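PDB 6B1Z: glutamate--tRNA ligase, which catalyses the ATP-dependent attachment of glutamate to its cognate tRNA, as a class I aminoacyl-tRNA synthetase. Local coordinates for residues D45-I50 with A88-S93. Residues are numbered along the deposited sequence; the frame is centred on the assembly and turned at random.
Sequences DFILRI and APYRQS
Ile47, on strand 45-48, meets the Tyr90 ring through CG2, which lies 3.9 Å from Tyr90 CE1; the two side chains cross at about a right angle. Beyond this apolar touch the phenol OH of Tyr90 is hydrogen-bonded to Glu79. Leu48 contributes its carbonyl, whose O lies 3.6 Å from Tyr90 CB; it is buried without a hydrogen-bonding partner in the model. Arg49 follows, its CA making a CH...O contact of 3.4 Å with Tyr90 O. Its CG, anti to the backbone N (chi1 -173°), comes to 3.7 Å from Tyr90 O; the chain then bends at chi3 and crosses Gln92 at a slant, guanidinium and amide planes 18° apart. Arg49 NE and Gln92 NE2, 3.5 Å apart, are both donors: NE forms a salt bridge with Glu51 and NH1 one with Asp218, while NE2 is hydrogen-bonded to Asp217. Ile50 forms a single beta bridge with Arg91: its N donates to Tyr90 O at 2.9 Å, and its O accepts from Gln92 N at 3.0 Å. These nearly straight bonds tie the chain just after strand 45-48 of the Rossmann-type catalytic fold to the loop before helix 96-106. Backbone bonds thus fix the register, while neighbouring acids probably offset the Arg49 charge and orient both donor groups.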
loop_
_atom_site.group_PDB
_atom_site.type_symbol
_atom_site.label_atom_id
_atom_site.label_comp_id
_atom_site.label_asym_id
_atom_site.label_seq_id
_atom_site.Cartn_x
_atom_site.Cartn_y
_atom_site.Cartn_z
ATOM N N ASP A 45 14.057 -13.856 -10.737
ATOM C CA ASP A 45 12.829 -14.495 -10.267
ATOM C C ASP A 45 12.273 -13.815 -9.022
ATOM O O ASP A 45 13.024 -13.440 -8.115
ATOM C CB ASP A 45 13.078 -15.972 -9.944
ATOM C CG ASP A 45 13.755 -16.717 -11.078
ATOM O OD1 ASP A 45 13.372 -16.491 -12.249
ATOM O OD2 ASP A 45 14.661 -17.541 -10.807
ATOM N N PHE A 46 10.947 -13.703 -8.965
ATOM C CA PHE A 46 10.221 -13.095 -7.854
ATOM C C PHE A 46 9.384 -14.187 -7.191
ATOM O O PHE A 46 8.477 -14.741 -7.821
ATOM C CB PHE A 46 9.369 -11.931 -8.380
ATOM C CG PHE A 46 8.416 -11.316 -7.376
ATOM C CD1 PHE A 46 8.861 -10.852 -6.154
ATOM C CD2 PHE A 46 7.077 -11.116 -7.720
ATOM C CE1 PHE A 46 7.978 -10.254 -5.249
ATOM C CE2 PHE A 46 6.194 -10.519 -6.818
ATOM C CZ PHE A 46 6.652 -10.085 -5.591
ATOM N N ILE A 47 9.710 -14.508 -5.944
ATOM C CA ILE A 47 9.120 -15.617 -5.199
ATOM C C ILE A 47 8.190 -15.048 -4.137
ATOM O O ILE A 47 8.523 -14.056 -3.479
ATOM C CB ILE A 47 10.222 -16.486 -4.544
ATOM C CG1 ILE A 47 10.944 -17.365 -5.570
ATOM C CG2 ILE A 47 9.652 -17.386 -3.428
ATOM C CD1 ILE A 47 11.926 -16.669 -6.463
ATOM N N LEU A 48 7.023 -15.669 -3.960
ATOM C CA LEU A 48 6.158 -15.383 -2.816
ATOM C C LEU A 48 6.221 -16.566 -1.862
ATOM O O LEU A 48 5.887 -17.696 -2.248
ATOM C CB LEU A 48 4.708 -15.140 -3.261
ATOM C CG LEU A 48 3.701 -14.985 -2.113
ATOM C CD1 LEU A 48 3.949 -13.701 -1.304
ATOM C CD2 LEU A 48 2.283 -14.962 -2.698
ATOM N N ARG A 49 6.678 -16.319 -0.634
ATOM C CA ARG A 49 6.738 -17.338 0.402
ATOM C C ARG A 49 5.832 -16.909 1.545
ATOM O O ARG A 49 5.987 -15.811 2.096
ATOM C CB ARG A 49 8.177 -17.561 0.882
ATOM C CG ARG A 49 8.298 -18.736 1.850
ATOM C CD ARG A 49 9.751 -19.093 2.174
ATOM N NE ARG A 49 10.390 -18.044 2.977
ATOM C CZ ARG A 49 11.570 -17.493 2.709
ATOM N NH1 ARG A 49 12.282 -17.877 1.657
ATOM N NH2 ARG A 49 12.056 -16.571 3.521
ATOM N N ILE A 50 4.869 -17.754 1.881
ATOM C CA ILE A 50 3.888 -17.437 2.911
ATOM C C ILE A 50 4.457 -17.829 4.270
ATOM O O ILE A 50 4.842 -18.983 4.503
ATOM C CB ILE A 50 2.546 -18.131 2.633
ATOM C CG1 ILE A 50 1.951 -17.613 1.321
ATOM C CG2 ILE A 50 1.583 -17.938 3.820
ATOM C CD1 ILE A 50 1.701 -16.114 1.272
ATOM N N ALA A 88 8.990 -25.760 -3.946
ATOM C CA ALA A 88 7.793 -25.934 -3.151
ATOM C C ALA A 88 8.062 -26.915 -2.008
ATOM O O ALA A 88 8.908 -27.807 -2.134
ATOM C CB ALA A 88 6.657 -26.441 -4.038
ATOM N N PRO A 89 7.326 -26.802 -0.882
ATOM C CA PRO A 89 6.200 -25.892 -0.628
ATOM C C PRO A 89 6.609 -24.447 -0.396
ATOM O O PRO A 89 7.623 -24.165 0.241
ATOM C CB PRO A 89 5.564 -26.456 0.650
ATOM C CG PRO A 89 6.075 -27.868 0.761
ATOM C CD PRO A 89 7.468 -27.801 0.194
ATOM N N TYR A 90 5.790 -23.531 -0.901
ATOM C CA TYR A 90 6.017 -22.111 -0.668
ATOM C C TYR A 90 5.219 -21.586 0.516
ATOM O O TYR A 90 5.143 -20.367 0.701
ATOM C CB TYR A 90 5.712 -21.305 -1.946
ATOM C CG TYR A 90 6.738 -21.595 -3.018
ATOM C CD1 TYR A 90 7.957 -20.930 -3.028
ATOM C CD2 TYR A 90 6.502 -22.578 -3.993
ATOM C CE1 TYR A 90 8.925 -21.220 -3.984
ATOM C CE2 TYR A 90 7.464 -22.876 -4.955
ATOM C CZ TYR A 90 8.662 -22.185 -4.950
ATOM O OH TYR A 90 9.623 -22.472 -5.886
ATOM N N ARG A 91 4.635 -22.469 1.325
ATOM C CA ARG A 91 4.112 -22.111 2.645
ATOM C C ARG A 91 4.991 -22.751 3.704
ATOM O O ARG A 91 5.252 -23.957 3.657
ATOM C CB ARG A 91 2.673 -22.581 2.843
ATOM C CG ARG A 91 1.685 -22.058 1.846
ATOM C CD ARG A 91 0.305 -22.540 2.229
ATOM N NE ARG A 91 -0.720 -22.055 1.306
ATOM C CZ ARG A 91 -1.548 -22.842 0.634
ATOM N NH1 ARG A 91 -1.496 -24.163 0.797
ATOM N NH2 ARG A 91 -2.465 -22.320 -0.186
ATOM N N GLN A 92 5.443 -21.945 4.666
ATOM C CA GLN A 92 6.375 -22.464 5.665
ATOM C C GLN A 92 5.728 -23.511 6.566
ATOM O O GLN A 92 6.424 -24.421 7.054
ATOM C CB GLN A 92 6.946 -21.297 6.471
ATOM C CG GLN A 92 7.868 -20.422 5.615
ATOM C CD GLN A 92 8.642 -19.402 6.418
ATOM O OE1 GLN A 92 8.077 -18.681 7.238
ATOM N NE2 GLN A 92 9.934 -19.320 6.163
ATOM N N SER A 93 4.406 -23.436 6.778
ATOM C CA SER A 93 3.722 -24.450 7.583
ATOM C C SER A 93 3.842 -25.848 6.985
ATOM O O SER A 93 3.613 -26.838 7.689
ATOM C CB SER A 93 2.241 -24.103 7.762
ATOM O OG SER A 93 1.533 -24.121 6.529
#